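Local coordinates for protein ribonucleoside-diphosphate reductase (Pseudomonas aeruginosa, PDB 5IM3) that probably reduces ribonucleoside diphosphates to the deoxyribonucleotide precursors of DNA, under allosteric control by nucleotides such as dATP, at residues N763-A768 with I870-S875; F684-M689 with A863-K868. One frame throughout, in Å; residues are numbered along the deposited sequence.

Contact 1. Residues N763-A768 with I870-S875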
loop_
_atom_site.group_PDB
_atom_site.type_symbol
_atom_site.label_atom_id
_atom_site.label_comp_id
_atom_site.label_asym_id
_atom_site.label_seq_id
_atom_site.Cartn_x
_atom_site.Cartn_y
_atom_site.Cartn_z
ATOM N N ASN A 763 45.608 -36.711 4.670
ATOM C CA ASN A 763 44.207 -36.327 4.568
ATOM C C ASN A 763 43.956 -35.573 3.270
ATOM O O ASN A 763 44.708 -34.656 2.924
ATOM C CB ASN A 763 43.805 -35.462 5.766
ATOM C CG ASN A 763 44.201 -36.081 7.091
ATOM O OD1 ASN A 763 45.223 -35.725 7.680
ATOM N ND2 ASN A 763 43.389 -37.015 7.569
ATOM N N SER A 764 42.887 -35.951 2.562
ATOM C CA SER A 764 42.560 -35.308 1.291
ATOM C C SER A 764 42.102 -33.871 1.488
ATOM O O SER A 764 42.372 -33.013 0.639
ATOM C CB SER A 764 41.474 -36.104 0.560
ATOM O OG SER A 764 40.296 -36.193 1.343
ATOM N N ASN A 765 41.401 -33.596 2.583
ATOM C CA ASN A 765 40.986 -32.253 2.949
ATOM C C ASN A 765 41.294 -32.054 4.426
ATOM O O ASN A 765 41.206 -32.995 5.222
ATOM C CB ASN A 765 39.488 -32.022 2.671
ATOM C CG ASN A 765 39.170 -31.927 1.183
ATOM O OD1 ASN A 765 39.072 -30.832 0.628
ATOM N ND2 ASN A 765 39.001 -33.077 0.535
ATOM N N ILE A 766 41.665 -30.824 4.790
ATOM C CA ILE A 766 42.152 -30.511 6.129
ATOM C C ILE A 766 41.220 -29.551 6.859
ATOM O O ILE A 766 40.885 -29.763 8.028
ATOM C CB ILE A 766 43.584 -29.934 6.088
ATOM C CG1 ILE A 766 44.494 -30.714 5.133
ATOM C CG2 ILE A 766 44.171 -29.944 7.490
ATOM C CD1 ILE A 766 44.885 -32.066 5.629
ATOM N N MET A 767 40.812 -28.472 6.194
ATOM C CA MET A 767 40.232 -27.319 6.866
ATOM C C MET A 767 38.811 -27.046 6.395
ATOM O O MET A 767 38.495 -27.186 5.210
ATOM C CB MET A 767 41.089 -26.083 6.627
ATOM C CG MET A 767 42.538 -26.277 7.013
ATOM S SD MET A 767 43.582 -25.021 6.279
ATOM C CE MET A 767 43.077 -23.595 7.236
ATOM N N ALA A 768 37.969 -26.642 7.342
ATOM C CA ALA A 768 36.614 -26.189 7.061
ATOM C C ALA A 768 36.118 -25.447 8.291
ATOM O O ALA A 768 36.291 -25.933 9.413
ATOM C CB ALA A 768 35.691 -27.363 6.725
ATOM N N ILE A 870 41.925 -22.190 2.779
ATOM C CA ILE A 870 41.090 -23.316 3.168
ATOM C C ILE A 870 40.848 -24.184 1.939
ATOM O O ILE A 870 40.517 -23.673 0.860
ATOM C CB ILE A 870 39.768 -22.821 3.780
ATOM C CG1 ILE A 870 40.058 -21.985 5.034
ATOM C CG2 ILE A 870 38.844 -23.986 4.110
ATOM C CD1 ILE A 870 38.857 -21.251 5.591
ATOM N N ASP A 871 41.028 -25.499 2.091
ATOM C CA ASP A 871 40.794 -26.401 0.966
ATOM C C ASP A 871 39.315 -26.721 0.780
ATOM O O ASP A 871 38.891 -26.988 -0.347
ATOM C CB ASP A 871 41.603 -27.697 1.119
ATOM C CG ASP A 871 41.603 -28.238 2.536
ATOM O OD1 ASP A 871 40.841 -27.729 3.382
ATOM O OD2 ASP A 871 42.374 -29.181 2.804
ATOM N N GLN A 872 38.519 -26.685 1.841
ATOM C CA GLN A 872 37.072 -26.835 1.743
ATOM C C GLN A 872 36.438 -25.441 1.728
ATOM O O GLN A 872 36.880 -24.615 0.924
ATOM C CB GLN A 872 36.575 -27.758 2.854
ATOM C CG GLN A 872 37.260 -29.111 2.898
ATOM C CD GLN A 872 36.424 -30.158 3.608
ATOM O OE1 GLN A 872 35.279 -30.416 3.234
ATOM N NE2 GLN A 872 36.991 -30.761 4.643
ATOM N N ALA A 873 35.443 -25.139 2.554
ATOM C CA ALA A 873 34.757 -23.850 2.509
ATOM C C ALA A 873 34.562 -23.358 3.942
ATOM O O ALA A 873 35.246 -23.795 4.875
ATOM C CB ALA A 873 33.442 -23.979 1.726
ATOM N N GLN A 874 33.626 -22.427 4.131
ATOM C CA GLN A 874 33.330 -21.888 5.451
ATOM C C GLN A 874 31.877 -21.442 5.503
ATOM O O GLN A 874 31.371 -20.837 4.552
ATOM C CB GLN A 874 34.258 -20.713 5.794
ATOM C CG GLN A 874 34.279 -19.604 4.760
ATOM C CD GLN A 874 35.444 -18.649 4.949
ATOM O OE1 GLN A 874 35.603 -18.038 6.008
ATOM N NE2 GLN A 874 36.272 -18.520 3.917
ATOM N N SER A 875 31.212 -21.749 6.616
ATOM C CA SER A 875 29.829 -21.330 6.816
ATOM C C SER A 875 29.778 -19.826 7.049
ATOM O O SER A 875 30.306 -19.328 8.051
ATOM C CB SER A 875 29.217 -22.076 7.996
ATOM O OG SER A 875 29.240 -23.468 7.771
HETATM O O HOH W 1 37.821 -29.293 -1.340
#
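Asp871 grips two consecutive backbone amides, those of Ile766 and Met767, one with each carboxylate oxygen. OD2 takes the Ile766 N at 2.7 Å, from the syn side but 24° out of the carboxylate plane; OD1 uses its syn lone pair for the Met767 N at 2.9 Å. With chi1 at 42°, Asp871 CG lies between its own backbone N and carbonyl carbon, which brings the carboxylate carbon up to the two amides. Two N-H groups donated to this buried carboxylate would help to stabilise its negative charge. The Met767 O stands 3.0 Å from Asp871 OD1, an acceptor facing an acceptor, and the Gln872 N gives a weak bond to each of the two, which may ease the opposition a little. A water lies 2.8 Å from Asn765 OD1 and 2.7 Å from Asp871 O, placed to donate to either.

The segment 763-768 runs beside strand 659-663 of the ten-stranded alpha-beta barrel characteristic of ribonucleotide reductases, with Ile766 and Ala768 both joined to Leu660 by backbone hydrogen bonds. The loop 870-875, which follows helix 856-866, lies against it, so the carboxylate ties that loop to the barrel wall.

Most of the rest is van der Waals packing. The Gln872 chain runs obliquely across Asn765, their amide planes 60° apart: Gln872 CG comes to 3.4 Å from Asn765 OD1, while Gln872 NE2 lies against Asn765 CB. The other end of that amide, OE1, is bonded to the N of Thr591. Gln872 CB also presses on Met767 O, at 3.1 Å. Ile870 and Met767 cross at about a right angle, CG2 of the isoleucine meeting CB of the methionine at 4.0 Å. Further along, the Ala768 CA makes a C-H...O contact with the Ala873 O.

Contact 2. Residues F684-M689 with A863-K868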
loop_
_atom_site.group_PDB
_atom_site.type_symbol
_atom_site.label_atom_id
_atom_site.label_comp_id
_atom_site.label_asym_id
_atom_site.label_seq_id
_atom_site.Cartn_x
_atom_site.Cartn_y
_atom_site.Cartn_z
ATOM N N PHE A 684 44.092 -9.445 9.559
ATOM C CA PHE A 684 44.224 -10.506 10.552
ATOM C C PHE A 684 43.533 -11.786 10.093
ATOM O O PHE A 684 44.028 -12.891 10.344
ATOM C CB PHE A 684 43.659 -10.047 11.896
ATOM C CG PHE A 684 43.582 -11.142 12.918
ATOM C CD1 PHE A 684 44.737 -11.667 13.476
ATOM C CD2 PHE A 684 42.358 -11.650 13.318
ATOM C CE1 PHE A 684 44.672 -12.682 14.415
ATOM C CE2 PHE A 684 42.284 -12.664 14.258
ATOM C CZ PHE A 684 43.442 -13.182 14.805
ATOM N N ALA A 685 42.382 -11.659 9.425
ATOM C CA ALA A 685 41.682 -12.842 8.927
ATOM C C ALA A 685 42.509 -13.563 7.872
ATOM O O ALA A 685 42.531 -14.799 7.822
ATOM C CB ALA A 685 40.324 -12.446 8.349
ATOM N N ASP A 686 43.191 -12.802 7.015
ATOM C CA ASP A 686 44.038 -13.397 5.987
ATOM C C ASP A 686 45.216 -14.138 6.608
ATOM O O ASP A 686 45.438 -15.321 6.328
ATOM C CB ASP A 686 44.529 -12.302 5.037
ATOM C CG ASP A 686 45.238 -12.854 3.814
ATOM O OD1 ASP A 686 45.859 -13.934 3.908
ATOM O OD2 ASP A 686 45.175 -12.201 2.751
ATOM N N GLN A 687 45.978 -13.452 7.465
ATOM C CA GLN A 687 47.232 -14.005 7.964
ATOM C C GLN A 687 47.007 -15.107 8.992
ATOM O O GLN A 687 47.791 -16.060 9.052
ATOM C CB GLN A 687 48.081 -12.890 8.562
ATOM C CG GLN A 687 48.420 -11.794 7.570
ATOM C CD GLN A 687 49.088 -10.605 8.221
ATOM O OE1 GLN A 687 48.781 -9.456 7.902
ATOM N NE2 GLN A 687 50.008 -10.870 9.142
ATOM N N SER A 688 45.961 -14.999 9.812
ATOM C CA SER A 688 45.699 -16.050 10.790
ATOM C C SER A 688 45.314 -17.352 10.100
ATOM O O SER A 688 45.713 -18.437 10.541
ATOM C CB SER A 688 44.608 -15.610 11.765
ATOM O OG SER A 688 43.470 -15.126 11.075
ATOM N N MET A 689 44.548 -17.269 9.009
ATOM C CA MET A 689 44.217 -18.475 8.259
ATOM C C MET A 689 45.440 -19.036 7.549
ATOM O O MET A 689 45.616 -20.258 7.478
ATOM C CB MET A 689 43.104 -18.186 7.252
ATOM C CG MET A 689 41.750 -18.725 7.673
ATOM S SD MET A 689 41.791 -20.494 8.011
ATOM C CE MET A 689 40.982 -20.539 9.606
ATOM N N ALA A 863 36.020 -13.202 4.565
ATOM C CA ALA A 863 35.826 -14.593 4.177
ATOM C C ALA A 863 36.585 -14.910 2.896
ATOM O O ALA A 863 37.131 -16.009 2.746
ATOM C CB ALA A 863 34.337 -14.885 4.011
ATOM N N SER A 864 36.649 -13.950 1.968
ATOM C CA SER A 864 37.371 -14.171 0.717
ATOM C C SER A 864 38.839 -14.493 0.969
ATOM O O SER A 864 39.412 -15.368 0.312
ATOM C CB SER A 864 37.249 -12.942 -0.185
ATOM O OG SER A 864 38.029 -13.098 -1.358
ATOM N N ARG A 865 39.470 -13.789 1.908
ATOM C CA ARG A 865 40.889 -14.016 2.152
ATOM C C ARG A 865 41.133 -15.263 2.987
ATOM O O ARG A 865 42.179 -15.904 2.840
ATOM C CB ARG A 865 41.510 -12.797 2.827
ATOM C CG ARG A 865 41.835 -11.686 1.852
ATOM C CD ARG A 865 41.578 -10.355 2.488
ATOM N NE ARG A 865 41.802 -9.238 1.579
ATOM C CZ ARG A 865 42.977 -8.648 1.388
ATOM N NH1 ARG A 865 44.057 -9.077 2.028
ATOM N NH2 ARG A 865 43.075 -7.630 0.543
ATOM N N ARG A 866 40.196 -15.622 3.865
ATOM C CA ARG A 866 40.315 -16.895 4.565
ATOM C C ARG A 866 40.203 -18.056 3.586
ATOM O O ARG A 866 40.918 -19.056 3.714
ATOM C CB ARG A 866 39.249 -17.001 5.656
ATOM C CG ARG A 866 39.550 -16.164 6.891
ATOM C CD ARG A 866 38.551 -16.435 8.005
ATOM N NE ARG A 866 37.211 -15.988 7.633
ATOM C CZ ARG A 866 36.688 -14.810 7.960
ATOM N NH1 ARG A 866 37.380 -13.940 8.687
ATOM N NH2 ARG A 866 35.463 -14.502 7.561
ATOM N N GLN A 867 39.330 -17.923 2.584
ATOM C CA GLN A 867 39.108 -18.992 1.618
ATOM C C GLN A 867 40.327 -19.256 0.744
ATOM O O GLN A 867 40.387 -20.302 0.090
ATOM C CB GLN A 867 37.905 -18.651 0.734
ATOM C CG GLN A 867 37.412 -19.803 -0.134
ATOM C CD GLN A 867 37.094 -21.049 0.670
ATOM O OE1 GLN A 867 36.082 -21.110 1.366
ATOM N NE2 GLN A 867 37.965 -22.048 0.582
ATOM N N LYS A 868 41.297 -18.341 0.708
ATOM C CA LYS A 868 42.496 -18.582 -0.087
ATOM C C LYS A 868 43.309 -19.736 0.470
ATOM O O LYS A 868 44.047 -20.392 -0.272
ATOM C CB LYS A 868 43.370 -17.338 -0.128
ATOM C CG LYS A 868 42.621 -16.058 -0.392
ATOM C CD LYS A 868 43.576 -14.887 -0.560
ATOM C CE LYS A 868 44.534 -14.737 0.617
ATOM N NZ LYS A 868 45.496 -13.624 0.409
#
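Met689 packs closely on the aliphatic part of Arg866. Its CG comes 3.5 Å from Arg866 CG and nearly as close to CB, the two side chains running obliquely past each other. One turn earlier on the same helix, Ala685 CB meets Arg866 NH1 at 3.3 Å, and Arg866 CG touches the Ala685 O. The bend at chi3 (-66°) puts Arg866 NE off the line of its methylenes, and NE is hydrogen-bonded to Gln874 OE1, while the guanidinium makes a cation-pi contact with Phe665.

The side with Arg865, the partly exposed residue here, is polar and looser. Asp686 CG is anti to its backbone N, chi1 -171°, and OD2 is the acceptor for both basic side chains. Lys868 NZ makes the shorter salt bridge, at 2.8 Å, reaching Asp686 OD2 on its syn side and somewhat out of the carboxylate plane. Arg865 NH1 adds a weak one to Asp686 OD2 at 3.4 Å, with Arg865 CB and CG beside the aspartate. Trp869 NE1 bonds the other oxygen, OD1, and Lys868 NZ has a second salt bridge, to Asp743.

The contact thus joins helix 679-707 to the last part of helix 856-866 and the residues that follow it within the barrel domain, with helix 665-672 against Phe684 and Ala685 through Leu669 and Phe665, and the loop at Met767 against Met689.

How the contacts relate
Both contacts are buried in the barrel domain, their centres about 13 Å apart, and neither touches another chain; contact 2 alone has a partly exposed residue, Arg865. They are tied through two elements: the chain leaving helix 856-866 leads, a few residues on, into the loop of contact 1, and helix 679-707, half of contact 2, also packs on Ile766 and Met767. In contact 1, loop meets loop and a side-chain carboxylate serves backbone amides beside a barrel strand; in contact 2, a helix meets the end region of another and side chains pair by charge and methylene packing. Gln867 NE2 probably bonds the Gln872 O, 2.8 Å away, linking residues 863-868 to the loop.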